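Local coordinates for protein DNA-dependent metalloprotease WSS1 homolog 2 (Schizosaccharomyces pombe, PDB 5JIG) that probably acts as a DNA-dependent zinc metalloendopeptidase that cleaves DNA-binding proteins and so takes part in the repair of DNA-protein cross-links, at residues 23-27 with 85-91; 40-44 with 99-103. All blocks are in the same frame, centred on the assembly; numbering follows the deposited sequence. Where two conformers were deposited one is given.

Interaction 1 (23-27 with 85-91); sequences YLERL and FRDYKTV
The guanidinium of R26 lies flat on one face of the Y88 ring, the two planes only 2° apart and CZ 3.6 Å from the centroid of that ring, a stack that is also a cation-pi pair. An extended chain with CG anti to the backbone N (chi1 179°) carries R26 outward from its helix and along the tyrosine, CD reaching to 3.4 Å from Y88 CE1. Arginine suits this place because its flat charged end can lie over an aromatic face at the exposed rim of the contact. R86 O lies at the edge of the Y23 ring, near its plane, and accepts a 2.7 Å hydrogen bond from Y23 OH, which comes in from above the carbonyl plane. The Y23 ring meets Y88 obliquely, Y23 CE2 lying 3.7 Å from Y88 CD1, and on the F85 side Y23 CD1 touches CD2 of that phenylalanine. These contacts pack helix 17-29 of the WLM metalloprotease domain against the start of helix 88-100, which further along bears the zinc-binding HExxH motif. D87 is the N-cap of the latter helix: its OD1 accepts from both N and OG1 of T90, the second bond being 2.6 Å long. Beneath the aromatic layer the contact turns aliphatic. L27 sends CD2 to 3.5 Å from Y88 CE1 and CD1 to V91 CG1, while both L27 and V91 also touch L75 of strand 72-76. The hydroxyl of Y88, carried past L27 by its ring, hydrogen-bonds to D30 just beyond helix 17-29.

Interaction 2 (40-44 with 99-103); sequences HRWTV and LTHNV. With NI (nickel (II) ion), chain B.
N102 packs over one face of the W42 indole, its amide standing nearly upright with the two planes 85° apart. ND2 of N102 comes to 3.4 Å from CG of W42, and CB of N102 makes a CH-pi contact with the five-membered ring, 4.0 Å from its centroid. L99 O lies over the same face, 3.6 Å from W42 CH2, while it accepts the backbone bond from N102 N. The opposite face is covered by CB of H40, so the indole is sandwiched between H40 of its own segment and residues of 99-103, a place that suits the two broad faces of a tryptophan. Apolar contacts complete the fit: L99 CB packs against W42 CZ3, and V103 CG2 sits at the indole edge, 3.7 Å from W42 CZ2. CG of W42 is anti to its carbonyl carbon (chi1 -71°), which directs the ring toward 99-103. This segment includes the second histidine of the HExxH motif, H101, which turns away from W42 and binds nickel through NE2 at 2.1 Å; H97 and H107 share the metal, which occupies the catalytic zinc site. With an alanine here instead of W42, a gap is likely to open between H40 and N102, leaving L99 and V103 without the ring they pack on. No hydrogen bond joins the two segments. Asparagine suits position 102 because CB can meet the ring while OD1 accepts a hydrogen bond from ND2 of N66 on strand 64-67. ND1 of H101 is hydrogen-bonded to H104 O, which orients the imidazole with NE2 facing the metal.

Both interactions use helix 88-100, but at its two ends and on opposite sides of the centre of the chain, their own centres about 19 Å apart. Each is partly buried. Interaction 1 runs from the leucine and valine of the interior to a charged, exposed rim, and joins helix 17-29 to the start of helix 88-100 and the loop before it with a cation-pi stack and a hydrogen bond. Interaction 2 has its tryptophan and leucine buried, joins the turn after helix 31-40 to the metal-bearing end, and relies across its segments on van der Waals packing and a CH-pi contact alone. It holds a metal ligand itself, whereas the side chain of V91 in interaction 1 is about 14 Å from the nickel.

Interaction 1 (23-27 with 85-91)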
loop_
_atom_site.group_PDB
_atom_site.type_symbol
_atom_site.label_atom_id
_atom_site.label_comp_id
_atom_site.label_asym_id
_atom_site.label_seq_id
_atom_site.Cartn_x
_atom_site.Cartn_y
_atom_site.Cartn_z
ATOM N N TYR A 23 1.842 9.282 6.729
ATOM C CA TYR A 23 2.432 8.070 6.187
ATOM C C TYR A 23 1.556 7.542 5.032
ATOM O O TYR A 23 2.064 7.223 3.936
ATOM C CB TYR A 23 2.564 7.039 7.306
ATOM C CG TYR A 23 3.615 5.958 7.142
ATOM C CD1 TYR A 23 4.329 5.528 8.235
ATOM C CD2 TYR A 23 3.870 5.344 5.942
ATOM C CE1 TYR A 23 5.279 4.534 8.131
ATOM C CE2 TYR A 23 4.816 4.344 5.817
ATOM C CZ TYR A 23 5.539 3.953 6.911
ATOM O OH TYR A 23 6.493 2.977 6.734
ATOM N N LEU A 24 0.243 7.426 5.246
ATOM C CA LEU A 24 -0.640 6.999 4.177
ATOM C C LEU A 24 -0.615 7.972 2.986
ATOM O O LEU A 24 -0.674 7.524 1.840
ATOM C CB LEU A 24 -2.080 6.812 4.664
ATOM C CG LEU A 24 -2.272 5.656 5.690
ATOM C CD1 LEU A 24 -3.766 5.519 5.961
ATOM C CD2 LEU A 24 -1.701 4.341 5.198
ATOM N N GLU A 25 -0.576 9.269 3.260
ATOM C CA GLU A 25 -0.525 10.249 2.167
ATOM C C GLU A 25 0.746 10.038 1.340
ATOM O O GLU A 25 0.714 10.123 0.119
ATOM C CB GLU A 25 -0.576 11.655 2.700
ATOM C CG GLU A 25 -1.904 12.035 3.311
ATOM C CD GLU A 25 -1.829 13.369 4.094
ATOM O OE1 GLU A 25 -2.897 13.902 4.383
ATOM O OE2 GLU A 25 -0.764 13.814 4.430
ATOM N N ARG A 26 1.850 9.773 2.022
ATOM C CA ARG A 26 3.119 9.539 1.338
ATOM C C ARG A 26 3.014 8.322 0.427
ATOM O O ARG A 26 3.493 8.362 -0.731
ATOM C CB ARG A 26 4.264 9.378 2.328
ATOM C CG ARG A 26 5.610 9.100 1.683
ATOM C CD ARG A 26 6.665 8.909 2.699
ATOM N NE ARG A 26 7.926 8.645 2.132
ATOM C CZ ARG A 26 9.033 8.346 2.889
ATOM N NH1 ARG A 26 10.128 8.009 2.360
ATOM N NH2 ARG A 26 8.937 8.233 4.190
ATOM N N LEU A 27 2.433 7.245 0.904
ATOM C CA LEU A 27 2.244 6.037 0.084
ATOM C C LEU A 27 1.350 6.317 -1.122
ATOM O O LEU A 27 1.644 5.885 -2.236
ATOM C CB LEU A 27 1.673 4.918 0.937
ATOM C CG LEU A 27 2.643 4.345 1.968
ATOM C CD1 LEU A 27 1.902 3.620 3.072
ATOM C CD2 LEU A 27 3.682 3.405 1.347
ATOM N N PHE A 85 6.969 3.548 14.401
ATOM C CA PHE A 85 6.514 3.268 13.048
ATOM C C PHE A 85 7.484 2.390 12.325
ATOM O O PHE A 85 8.695 2.404 12.555
ATOM C CB PHE A 85 6.246 4.594 12.274
ATOM C CG PHE A 85 5.018 5.303 12.735
ATOM C CD1 PHE A 85 5.046 6.151 13.834
ATOM C CD2 PHE A 85 3.806 5.088 12.100
ATOM C CE1 PHE A 85 3.871 6.786 14.246
ATOM C CE2 PHE A 85 2.649 5.737 12.522
ATOM C CZ PHE A 85 2.677 6.548 13.610
ATOM N N ARG A 86 6.899 1.561 11.456
ATOM C CA ARG A 86 7.717 0.722 10.530
ATOM C C ARG A 86 8.415 1.517 9.397
ATOM O O ARG A 86 7.920 2.552 8.990
ATOM C CB ARG A 86 6.778 -0.330 9.920
ATOM C CG ARG A 86 6.298 -1.334 10.910
ATOM C CD ARG A 86 5.233 -2.279 10.368
ATOM N NE ARG A 86 4.800 -3.035 11.539
ATOM C CZ ARG A 86 5.485 -4.049 12.050
ATOM N NH1 ARG A 86 6.537 -4.542 11.380
ATOM N NH2 ARG A 86 5.057 -4.603 13.166
ATOM N N ASP A 87 9.537 1.007 8.954
ATOM C CA ASP A 87 10.305 1.716 7.937
ATOM C C ASP A 87 9.554 1.750 6.601
ATOM O O ASP A 87 8.851 0.791 6.207
ATOM C CB ASP A 87 11.677 1.143 7.756
ATOM C CG ASP A 87 11.652 -0.205 7.315
ATOM O OD1 ASP A 87 11.915 -0.433 6.120
ATOM O OD2 ASP A 87 11.370 -1.084 8.135
ATOM N N TYR A 88 9.725 2.858 5.901
ATOM C CA TYR A 88 9.005 3.100 4.678
ATOM C C TYR A 88 9.243 2.038 3.626
ATOM O O TYR A 88 8.291 1.607 2.939
ATOM C CB TYR A 88 9.310 4.492 4.132
ATOM C CG TYR A 88 8.452 4.868 2.969
ATOM C CD1 TYR A 88 7.152 5.265 3.157
ATOM C CD2 TYR A 88 8.917 4.778 1.670
ATOM C CE1 TYR A 88 6.322 5.576 2.094
ATOM C CE2 TYR A 88 8.112 5.113 0.580
ATOM C CZ TYR A 88 6.790 5.505 0.811
ATOM O OH TYR A 88 5.946 5.822 -0.204
ATOM N N LYS A 89 10.496 1.650 3.422
ATOM C CA LYS A 89 10.769 0.696 2.379
ATOM C C LYS A 89 9.962 -0.580 2.606
ATOM O O LYS A 89 9.438 -1.182 1.634
ATOM C CB LYS A 89 12.257 0.406 2.313
ATOM C CG LYS A 89 12.756 -0.565 1.353
ATOM C CD LYS A 89 14.249 -0.542 1.197
ATOM C CE LYS A 89 14.853 0.795 1.517
ATOM N NZ LYS A 89 14.421 1.868 0.608
ATOM N N THR A 90 9.918 -1.048 3.844
ATOM C CA THR A 90 9.220 -2.256 4.139
ATOM C C THR A 90 7.718 -2.127 3.916
ATOM O O THR A 90 7.085 -3.013 3.333
ATOM C CB THR A 90 9.555 -2.701 5.585
ATOM O OG1 THR A 90 11.007 -2.822 5.699
ATOM C CG2 THR A 90 8.916 -3.979 5.988
ATOM N N VAL A 91 7.148 -1.023 4.384
ATOM C CA VAL A 91 5.704 -0.813 4.193
ATOM C C VAL A 91 5.337 -0.626 2.750
ATOM O O VAL A 91 4.322 -1.179 2.284
ATOM C CB VAL A 91 5.220 0.340 5.098
ATOM C CG1 VAL A 91 3.747 0.670 4.797
ATOM C CG2 VAL A 91 5.397 -0.034 6.570
#

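Interaction 2 (40-44 with 99-103)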
loop_
_atom_site.group_PDB
_atom_site.type_symbol
_atom_site.label_atom_id
_atom_site.label_comp_id
_atom_site.label_asym_id
_atom_site.label_seq_id
_atom_site.Cartn_x
_atom_site.Cartn_y
_atom_site.Cartn_z
ATOM N N HIS A 40 -1.376 -0.637 -14.186
ATOM C CA HIS A 40 -2.254 -1.755 -13.983
ATOM C C HIS A 40 -3.735 -1.364 -13.816
ATOM O O HIS A 40 -4.568 -2.217 -13.610
ATOM C CB HIS A 40 -1.775 -2.687 -12.862
ATOM C CG HIS A 40 -1.892 -4.111 -13.165
ATOM N ND1 HIS A 40 -3.084 -4.674 -13.517
ATOM C CD2 HIS A 40 -0.993 -5.116 -13.242
ATOM C CE1 HIS A 40 -2.935 -5.973 -13.754
ATOM N NE2 HIS A 40 -1.657 -6.283 -13.590
ATOM N N ARG A 41 -4.024 -0.088 -13.964
ATOM C CA ARG A 41 -5.407 0.452 -13.925
ATOM C C ARG A 41 -6.146 0.038 -12.658
ATOM O O ARG A 41 -7.221 -0.512 -12.708
ATOM C CB ARG A 41 -6.137 0.124 -15.206
ATOM C CG ARG A 41 -5.546 0.775 -16.398
ATOM C CD ARG A 41 -6.186 0.457 -17.727
ATOM N NE ARG A 41 -7.605 0.640 -17.740
ATOM C CZ ARG A 41 -8.534 -0.323 -17.756
ATOM N NH1 ARG A 41 -9.815 0.037 -17.801
ATOM N NH2 ARG A 41 -8.221 -1.627 -17.698
ATOM N N TRP A 42 -5.560 0.354 -11.507
ATOM C CA TRP A 42 -6.151 0.049 -10.201
ATOM C C TRP A 42 -6.628 1.283 -9.516
ATOM O O TRP A 42 -5.879 2.246 -9.302
ATOM C CB TRP A 42 -5.108 -0.630 -9.325
ATOM C CG TRP A 42 -4.770 -2.004 -9.730
ATOM C CD1 TRP A 42 -5.582 -2.892 -10.339
ATOM C CD2 TRP A 42 -3.527 -2.653 -9.571
ATOM N NE1 TRP A 42 -4.914 -4.092 -10.552
ATOM C CE2 TRP A 42 -3.651 -3.952 -10.072
ATOM C CE3 TRP A 42 -2.277 -2.247 -9.056
ATOM C CZ2 TRP A 42 -2.568 -4.864 -10.088
ATOM C CZ3 TRP A 42 -1.228 -3.147 -9.095
ATOM C CH2 TRP A 42 -1.408 -4.430 -9.533
ATOM N N THR A 43 -7.936 1.255 -9.139
ATOM C CA THR A 43 -8.539 2.201 -8.231
ATOM C C THR A 43 -8.919 1.470 -6.977
ATOM O O THR A 43 -9.595 0.429 -7.034
ATOM C CB THR A 43 -9.781 2.845 -8.831
ATOM O OG1 THR A 43 -9.470 3.517 -10.068
ATOM C CG2 THR A 43 -10.454 3.735 -7.834
ATOM N N VAL A 44 -8.426 1.917 -5.841
ATOM C CA VAL A 44 -8.699 1.271 -4.540
ATOM C C VAL A 44 -9.499 2.271 -3.714
ATOM O O VAL A 44 -9.015 3.349 -3.353
ATOM C CB VAL A 44 -7.379 0.872 -3.852
ATOM C CG1 VAL A 44 -7.638 0.377 -2.445
ATOM C CG2 VAL A 44 -6.671 -0.178 -4.686
ATOM N N LEU A 99 -1.350 -4.875 -3.400
ATOM C CA LEU A 99 -1.855 -4.543 -4.731
ATOM C C LEU A 99 -1.825 -5.747 -5.667
ATOM O O LEU A 99 -2.711 -5.908 -6.506
ATOM C CB LEU A 99 -1.063 -3.392 -5.324
ATOM C CG LEU A 99 -1.350 -2.016 -4.696
ATOM C CD1 LEU A 99 -0.315 -1.022 -5.160
ATOM C CD2 LEU A 99 -2.748 -1.505 -5.054
ATOM N N THR A 100 -0.793 -6.597 -5.542
ATOM C CA THR A 100 -0.693 -7.785 -6.359
ATOM C C THR A 100 -1.897 -8.687 -6.169
ATOM O O THR A 100 -2.366 -9.365 -7.092
ATOM C CB THR A 100 0.636 -8.522 -6.034
ATOM O OG1 THR A 100 1.743 -7.672 -6.225
ATOM C CG2 THR A 100 0.850 -9.689 -6.969
ATOM N N HIS A 101 -2.455 -8.720 -4.954
ATOM C CA HIS A 101 -3.658 -9.452 -4.635
ATOM C C HIS A 101 -4.920 -8.877 -5.311
ATOM O O HIS A 101 -5.977 -9.515 -5.263
ATOM C CB HIS A 101 -3.914 -9.534 -3.141
ATOM C CG HIS A 101 -3.014 -10.493 -2.395
ATOM N ND1 HIS A 101 -2.929 -11.828 -2.695
ATOM C CD2 HIS A 101 -2.298 -10.311 -1.264
ATOM C CE1 HIS A 101 -2.150 -12.399 -1.787
ATOM N NE2 HIS A 101 -1.761 -11.526 -0.888
ATOM N N ASN A 102 -4.838 -7.739 -5.984
ATOM C CA ASN A 102 -5.937 -7.326 -6.861
ATOM C C ASN A 102 -6.146 -8.334 -7.970
ATOM O O ASN A 102 -7.267 -8.428 -8.498
ATOM C CB ASN A 102 -5.706 -5.968 -7.451
ATOM C CG ASN A 102 -5.838 -4.829 -6.452
ATOM O OD1 ASN A 102 -6.285 -5.014 -5.326
ATOM N ND2 ASN A 102 -5.472 -3.626 -6.859
ATOM N N VAL A 103 -5.081 -9.061 -8.369
ATOM C CA VAL A 103 -5.092 -9.988 -9.489
ATOM C C VAL A 103 -4.973 -11.399 -9.009
ATOM O O VAL A 103 -5.682 -12.284 -9.509
ATOM C CB VAL A 103 -3.927 -9.627 -10.480
ATOM C CG1 VAL A 103 -3.867 -10.559 -11.696
ATOM C CG2 VAL A 103 -4.038 -8.181 -10.922
HETATM NI NI NI B . -0.663 -11.855 0.840
HETATM O O HOH W 1 -2.325 -12.779 1.811
HETATM O O HOH W 2 0.250 -11.992 2.808
#